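Local coordinates for SIR4-interacting protein SIF2 (Saccharomyces cerevisiae, PDB 1R5M) that acts as a transcriptional corepressor subunit of the yeast Set3C complex, antagonizes telomeric silencing and interacts with SIR4, at residues 302-307 against 312-317; 133-136 against 140-143. One frame throughout, in Å; residues are numbered along the deposited sequence.

Both contacts are antiparallel hairpins in blades of the same WD40 beta propeller, and they sit on opposite sides of its centre. Their centres are 36 Å apart and their nearest atoms about 27 Å, so they do not touch. Contact 1 pairs the second and third strands of a blade within the sixth WD repeat. Contact 2 pairs the third strand of the second WD repeat with the strand that follows it, on the outer margin of that blade. The third strand is thus the common element: each carries a tryptophan, Trp315 or Trp135, whose NE1 is hydrogen-bonded to a hydroxyl on the second strand. Contact 1 is largely buried, contact 2 only partly.

Contact 1 of 2, residues 302-307 against 312-317; sequences KVISCS and VRLWSL
Trp315 and Val303 form a hydrogen-bonded pair in which each residue is both donor and acceptor. Trp315 N reaches Val303 O at 2.8 Å, nearly along the C=O axis, while the return bond from Val303 N to Trp315 O is longer, 3.2 Å. Two residues on, Ser305 and Arg313 repeat the exchange, with Ser305 N to Arg313 O at 2.9 Å and Arg313 N to Ser305 O at 2.8 Å. All four carbonyls also receive a CA-H from across the hairpin; the one of Ile304 CA lies 3.2 Å from Arg313 O.

The indole supplies a fifth bond. Trp315 NE1 points at Ser305 OG, 3.0 Å away, almost straight (176° at the hydrogen) and in the ring plane. Ser305 puts OG between its backbone N and carbonyl carbon (chi1 56°), over the same side of the strand pair as the indole. That hydroxyl is also hydrogen-bonded to His288 NE2, so two partners grip a buried oxygen and the ring is tied by its edge. This is the tryptophan-serine-histidine linkage familiar from WD repeats. Beside it, Val303 CG2 packs on Trp315 CB at 3.8 Å.

Ile304, Leu314, Cys306 and Val312 project from the other side of the hairpin, where Ile304 CD1 meets Val312 CG1 at 3.7 Å and Leu314 CD1 rests against Ile304 CB.

The outward backbone bonds place the pair mid-blade: Ile304 and Cys306 bond to strand 292-298, and Val312 to Ser326 of strand 321-327. Leu271 of strand 271-274, in the preceding blade, covers the side with Val303, Ser305 and Trp315; Tyr345 of strand 344-349, in the following one, covers Ile304, Cys306 and Val312.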
ATOM      1  N   LYS A 302     -12.682 -10.713   8.316  1.00 12.09           N
ATOM      2  CA  LYS A 302     -11.451 -11.420   7.988  1.00 10.86           C
ATOM      3  C   LYS A 302     -10.344 -10.460   7.579  1.00 10.59           C
ATOM      4  O   LYS A 302     -10.608  -9.325   7.191  1.00 10.63           O
ATOM      5  CB  LYS A 302     -11.689 -12.389   6.820  1.00 11.96           C
ATOM      6  CG  LYS A 302     -12.824 -13.386   7.015  1.00 13.99           C
ATOM      7  CD  LYS A 302     -12.990 -14.260   5.775  1.00 16.29           C
ATOM      8  CE  LYS A 302     -14.220 -15.148   5.879  1.00 20.62           C
ATOM      9  NZ  LYS A 302     -15.483 -14.350   5.911  1.00 24.20           N
ATOM     10  N   VAL A 303      -9.105 -10.927   7.688  1.00 10.22           N
ATOM     11  CA  VAL A 303      -7.943 -10.159   7.260  1.00  9.50           C
ATOM     12  C   VAL A 303      -7.036 -11.147   6.543  1.00  9.81           C
ATOM     13  O   VAL A 303      -7.092 -12.352   6.796  1.00 10.03           O
ATOM     14  CB  VAL A 303      -7.173  -9.496   8.434  1.00  9.08           C
ATOM     15  CG1 VAL A 303      -8.026  -8.399   9.054  1.00 11.22           C
ATOM     16  CG2 VAL A 303      -6.785 -10.525   9.479  1.00 10.44           C
ATOM     17  N   ILE A 304      -6.230 -10.641   5.620  1.00  8.92           N
ATOM     18  CA  ILE A 304      -5.330 -11.492   4.861  1.00 10.22           C
ATOM     19  C   ILE A 304      -3.943 -10.876   4.902  1.00  9.12           C
ATOM     20  O   ILE A 304      -3.793  -9.652   4.911  1.00 10.63           O
ATOM     21  CB  ILE A 304      -5.838 -11.657   3.400  1.00  9.36           C
ATOM     22  CG1 ILE A 304      -5.006 -12.709   2.665  1.00 11.72           C
ATOM     23  CG2 ILE A 304      -5.803 -10.320   2.669  1.00 10.07           C
ATOM     24  CD1 ILE A 304      -5.632 -13.156   1.351  1.00 12.08           C
ATOM     25  N   SER A 305      -2.929 -11.729   4.953  1.00  9.30           N
ATOM     26  CA  SER A 305      -1.556 -11.259   5.018  1.00  9.22           C
ATOM     27  C   SER A 305      -0.628 -12.116   4.174  1.00  8.66           C
ATOM     28  O   SER A 305      -0.948 -13.257   3.849  1.00 10.33           O
ATOM     29  CB  SER A 305      -1.070 -11.286   6.470  1.00 10.81           C
ATOM     30  OG  SER A 305      -1.209 -12.588   7.028  1.00 10.95           O
ATOM     31  N   CYS A 306       0.510 -11.547   3.797  1.00 10.11           N
ATOM     32  CA  CYS A 306       1.513 -12.302   3.058  1.00 10.99           C
ATOM     33  C   CYS A 306       2.856 -11.955   3.682  1.00 12.05           C
ATOM     34  O   CYS A 306       3.029 -10.884   4.280  1.00 10.25           O
ATOM     35  CB  CYS A 306       1.465 -12.028   1.549  1.00 12.73           C
ATOM     36  SG  CYS A 306       1.605 -10.333   1.031  1.00 11.83           S
ATOM     37  N   SER A 307       3.813 -12.859   3.543  1.00 12.97           N
ATOM     38  CA  SER A 307       5.083 -12.684   4.217  1.00 13.56           C
ATOM     39  C   SER A 307       6.316 -13.127   3.454  1.00 13.66           C
ATOM     40  O   SER A 307       6.230 -13.749   2.395  1.00 13.67           O
ATOM     41  CB  SER A 307       4.988 -13.448   5.548  1.00 14.20           C
ATOM     42  OG  SER A 307       6.245 -13.737   6.127  1.00 15.90           O
ATOM     43  N   VAL A 312       0.582 -16.940   2.128  1.00 12.82           N
ATOM     44  CA  VAL A 312      -0.543 -16.020   2.125  1.00 11.66           C
ATOM     45  C   VAL A 312      -1.495 -16.664   3.119  1.00 12.29           C
ATOM     46  O   VAL A 312      -1.823 -17.847   2.993  1.00 12.33           O
ATOM     47  CB  VAL A 312      -1.221 -15.945   0.744  1.00 11.60           C
ATOM     48  CG1 VAL A 312      -2.431 -15.027   0.811  1.00 12.96           C
ATOM     49  CG2 VAL A 312      -0.232 -15.435  -0.293  1.00 13.77           C
ATOM     50  N   ARG A 313      -1.923 -15.902   4.120  1.00 11.18           N
ATOM     51  CA  ARG A 313      -2.811 -16.444   5.135  1.00 11.31           C
ATOM     52  C   ARG A 313      -4.064 -15.610   5.330  1.00 10.47           C
ATOM     53  O   ARG A 313      -3.997 -14.386   5.449  1.00 11.28           O
ATOM     54  CB  ARG A 313      -2.053 -16.574   6.460  1.00 11.68           C
ATOM     55  CG  ARG A 313      -0.860 -17.520   6.363  1.00 12.92           C
ATOM     56  CD  ARG A 313      -0.021 -17.551   7.629  1.00 14.45           C
ATOM     57  NE  ARG A 313       1.214 -18.301   7.410  1.00 15.90           N
ATOM     58  CZ  ARG A 313       1.480 -19.483   7.952  1.00 19.92           C
ATOM     59  NH1 ARG A 313       0.600 -20.061   8.761  1.00 20.02           N
ATOM     60  NH2 ARG A 313       2.625 -20.094   7.676  1.00 23.68           N
ATOM     61  N   LEU A 314      -5.206 -16.292   5.345  1.00 10.05           N
ATOM     62  CA  LEU A 314      -6.507 -15.654   5.539  1.00  9.95           C
ATOM     63  C   LEU A 314      -6.947 -16.004   6.955  1.00 11.38           C
ATOM     64  O   LEU A 314      -7.009 -17.184   7.323  1.00 11.34           O
ATOM     65  CB  LEU A 314      -7.517 -16.187   4.517  1.00 11.30           C
ATOM     66  CG  LEU A 314      -8.938 -15.625   4.606  1.00 11.23           C
ATOM     67  CD1 LEU A 314      -8.940 -14.145   4.240  1.00 12.64           C
ATOM     68  CD2 LEU A 314      -9.845 -16.402   3.663  1.00 12.94           C
ATOM     69  N   TRP A 315      -7.257 -14.977   7.740  1.00 10.52           N
ATOM     70  CA  TRP A 315      -7.633 -15.157   9.137  1.00 10.70           C
ATOM     71  C   TRP A 315      -9.078 -14.771   9.427  1.00 10.72           C
ATOM     72  O   TRP A 315      -9.602 -13.826   8.846  1.00 11.56           O
ATOM     73  CB  TRP A 315      -6.711 -14.315  10.027  1.00  9.90           C
ATOM     74  CG  TRP A 315      -5.244 -14.370   9.658  1.00  9.70           C
ATOM     75  CD1 TRP A 315      -4.602 -13.621   8.709  1.00  9.74           C
ATOM     76  CD2 TRP A 315      -4.242 -15.188  10.266  1.00 10.16           C
ATOM     77  NE1 TRP A 315      -3.254 -13.919   8.698  1.00  9.47           N
ATOM     78  CE2 TRP A 315      -3.010 -14.878   9.645  1.00 10.81           C
ATOM     79  CE3 TRP A 315      -4.263 -16.155  11.281  1.00 11.03           C
ATOM     80  CZ2 TRP A 315      -1.812 -15.500  10.008  1.00 11.91           C
ATOM     81  CZ3 TRP A 315      -3.073 -16.772  11.639  1.00 11.08           C
ATOM     82  CH2 TRP A 315      -1.865 -16.442  11.006  1.00 13.30           C
ATOM     83  N   SER A 316      -9.705 -15.503  10.346  1.00 11.03           N
ATOM     84  CA  SER A 316     -11.086 -15.247  10.742  1.00 11.55           C
ATOM     85  C   SER A 316     -11.160 -14.578  12.111  1.00 11.87           C
ATOM     86  O   SER A 316     -10.640 -15.104  13.095  1.00 11.86           O
ATOM     87  CB  SER A 316     -11.872 -16.561  10.791  1.00 12.49           C
ATOM     88  OG  SER A 316     -13.121 -16.392  11.448  1.00 13.70           O
ATOM     89  N   LEU A 317     -11.796 -13.413  12.180  1.00 11.37           N
ATOM     90  CA  LEU A 317     -11.946 -12.732  13.462  1.00 11.14           C
ATOM     91  C   LEU A 317     -13.049 -13.405  14.278  1.00 13.01           C
ATOM     92  O   LEU A 317     -12.943 -13.522  15.497  1.00 14.04           O
ATOM     93  CB  LEU A 317     -12.286 -11.249  13.261  1.00 11.55           C
ATOM     94  CG  LEU A 317     -11.096 -10.302  13.068  1.00 14.19           C
ATOM     95  CD1 LEU A 317     -10.381 -10.608  11.757  1.00 14.45           C
ATOM     96  CD2 LEU A 317     -11.593  -8.865  13.083  1.00 13.75           C
TER

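Contact 2 of 2, residues 133-136 against 140-143; sequences RLWN and ALLN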
ATOM      1  N   ARG A 133       4.676  16.798  -3.581  1.00  9.05           N
ATOM      2  CA  ARG A 133       3.973  17.714  -4.472  1.00  9.30           C
ATOM      3  C   ARG A 133       2.546  17.212  -4.612  1.00  9.88           C
ATOM      4  O   ARG A 133       2.300  15.997  -4.628  1.00  9.91           O
ATOM      5  CB  ARG A 133       4.661  17.819  -5.838  1.00  8.77           C
ATOM      6  CG  ARG A 133       5.916  18.672  -5.761  1.00  9.34           C
ATOM      7  CD  ARG A 133       6.669  18.850  -7.073  1.00 10.80           C
ATOM      8  NE  ARG A 133       7.825  19.693  -6.779  1.00 11.19           N
ATOM      9  CZ  ARG A 133       7.975  20.949  -7.185  1.00 13.22           C
ATOM     10  NH1 ARG A 133       7.060  21.537  -7.946  1.00 12.00           N
ATOM     11  NH2 ARG A 133       9.008  21.652  -6.747  1.00 13.86           N
ATOM     12  N   LEU A 134       1.611  18.157  -4.674  1.00  8.37           N
ATOM     13  CA  LEU A 134       0.188  17.867  -4.786  1.00  9.50           C
ATOM     14  C   LEU A 134      -0.279  18.265  -6.175  1.00 10.23           C
ATOM     15  O   LEU A 134      -0.009  19.380  -6.627  1.00 10.03           O
ATOM     16  CB  LEU A 134      -0.580  18.667  -3.731  1.00 10.82           C
ATOM     17  CG  LEU A 134      -2.103  18.563  -3.756  1.00 11.04           C
ATOM     18  CD1 LEU A 134      -2.529  17.150  -3.368  1.00 12.19           C
ATOM     19  CD2 LEU A 134      -2.692  19.578  -2.798  1.00 12.29           C
ATOM     20  N   TRP A 135      -0.990  17.359  -6.839  1.00  9.22           N
ATOM     21  CA  TRP A 135      -1.462  17.600  -8.200  1.00  9.69           C
ATOM     22  C   TRP A 135      -2.934  17.258  -8.392  1.00  9.70           C
ATOM     23  O   TRP A 135      -3.499  16.459  -7.648  1.00 10.33           O
ATOM     24  CB  TRP A 135      -0.668  16.746  -9.196  1.00 10.81           C
ATOM     25  CG  TRP A 135       0.801  16.600  -8.907  1.00  9.40           C
ATOM     26  CD1 TRP A 135       1.382  15.788  -7.969  1.00  9.98           C
ATOM     27  CD2 TRP A 135       1.873  17.265  -9.582  1.00 10.23           C
ATOM     28  NE1 TRP A 135       2.751  15.906  -8.025  1.00 10.27           N
ATOM     29  CE2 TRP A 135       3.080  16.806  -9.005  1.00  8.75           C
ATOM     30  CE3 TRP A 135       1.933  18.203 -10.620  1.00 10.41           C
ATOM     31  CZ2 TRP A 135       4.333  17.255  -9.433  1.00 11.07           C
ATOM     32  CZ3 TRP A 135       3.179  18.650 -11.046  1.00  9.93           C
ATOM     33  CH2 TRP A 135       4.362  18.175 -10.452  1.00 10.13           C
ATOM     34  N   ASN A 136      -3.546  17.860  -9.408  1.00 10.74           N
ATOM     35  CA  ASN A 136      -4.930  17.551  -9.738  1.00 11.54           C
ATOM     36  C   ASN A 136      -4.859  16.351 -10.687  1.00 12.16           C
ATOM     37  O   ASN A 136      -3.817  16.105 -11.294  1.00 12.11           O
ATOM     38  CB  ASN A 136      -5.608  18.737 -10.431  1.00 11.60           C
ATOM     39  CG  ASN A 136      -6.996  18.392 -10.948  1.00 11.13           C
ATOM     40  OD1 ASN A 136      -7.189  18.143 -12.146  1.00 14.42           O
ATOM     41  ND2 ASN A 136      -7.967  18.358 -10.046  1.00 11.88           N
ATOM     42  N   ALA A 140      -2.351  19.384 -13.206  1.00 12.00           N
ATOM     43  CA  ALA A 140      -1.997  20.694 -12.658  1.00 12.30           C
ATOM     44  C   ALA A 140      -1.372  20.631 -11.266  1.00 11.19           C
ATOM     45  O   ALA A 140      -1.877  19.944 -10.378  1.00 11.09           O
ATOM     46  CB  ALA A 140      -3.230  21.595 -12.623  1.00 12.65           C
ATOM     47  N   LEU A 141      -0.268  21.351 -11.081  1.00 11.82           N
ATOM     48  CA  LEU A 141       0.386  21.399  -9.776  1.00 10.23           C
ATOM     49  C   LEU A 141      -0.481  22.268  -8.865  1.00 11.99           C
ATOM     50  O   LEU A 141      -0.862  23.384  -9.232  1.00 13.10           O
ATOM     51  CB  LEU A 141       1.786  22.005  -9.894  1.00 10.82           C
ATOM     52  CG  LEU A 141       2.548  22.181  -8.576  1.00 10.18           C
ATOM     53  CD1 LEU A 141       2.878  20.815  -7.970  1.00 12.30           C
ATOM     54  CD2 LEU A 141       3.826  22.963  -8.836  1.00 12.64           C
ATOM     55  N   LEU A 142      -0.792  21.752  -7.682  1.00 10.90           N
ATOM     56  CA  LEU A 142      -1.629  22.465  -6.725  1.00 10.48           C
ATOM     57  C   LEU A 142      -0.861  23.064  -5.556  1.00 10.56           C
ATOM     58  O   LEU A 142      -1.180  24.154  -5.085  1.00 12.50           O
ATOM     59  CB  LEU A 142      -2.692  21.520  -6.166  1.00 11.25           C
ATOM     60  CG  LEU A 142      -3.636  20.889  -7.188  1.00 10.29           C
ATOM     61  CD1 LEU A 142      -4.509  19.851  -6.509  1.00 10.28           C
ATOM     62  CD2 LEU A 142      -4.493  21.972  -7.829  1.00 13.56           C
ATOM     63  N   ASN A 143       0.156  22.356  -5.085  1.00 10.47           N
ATOM     64  CA  ASN A 143       0.895  22.843  -3.929  1.00 11.28           C
ATOM     65  C   ASN A 143       2.195  22.062  -3.794  1.00 11.51           C
ATOM     66  O   ASN A 143       2.298  20.934  -4.272  1.00 11.09           O
ATOM     67  CB  ASN A 143       0.041  22.614  -2.676  1.00 12.04           C
ATOM     68  CG  ASN A 143       0.238  23.679  -1.616  1.00 14.85           C
ATOM     69  OD1 ASN A 143       1.230  24.402  -1.613  1.00 15.62           O
ATOM     70  ND2 ASN A 143      -0.716  23.767  -0.692  1.00 17.40           N
TER
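Leu134 O takes two amides from the facing strand: Leu142 N bonds at 2.7 Å, Asn143 N only weakly at 3.4 Å. With both residues set against Leu134, this is a classic beta bulge, and the register slips by one there. Leu134 N returns a bond to Asn143 O at 2.9 Å, and beyond the bulge Asn136 N closes on Ala140 O at 2.8 Å.

Packing centres on Trp135. Leu141 lays CD1 over one face of the indole, 3.7 Å from the centroid of the six-membered ring and 9° off its normal, a CH-pi contact; CG trans to the backbone N (chi1 177°) sends the branch there. Its other methyl, CD2, lies at the edge of the Arg133 guanidinium, whose NE pairs with Glu131. At the bulge itself, Leu142 CB packs against Leu134 CG at 3.9 Å.

The indole NE1 is hydrogen-bonded to Thr125 OG1. With an alanine in place of Trp135, Thr125 would probably lose that mate and Leu141 the ring beneath its methyl.

Strand 132-136 runs between strand 122-127 and strand 141-145, the latter forming the outermost edge of this four-stranded blade.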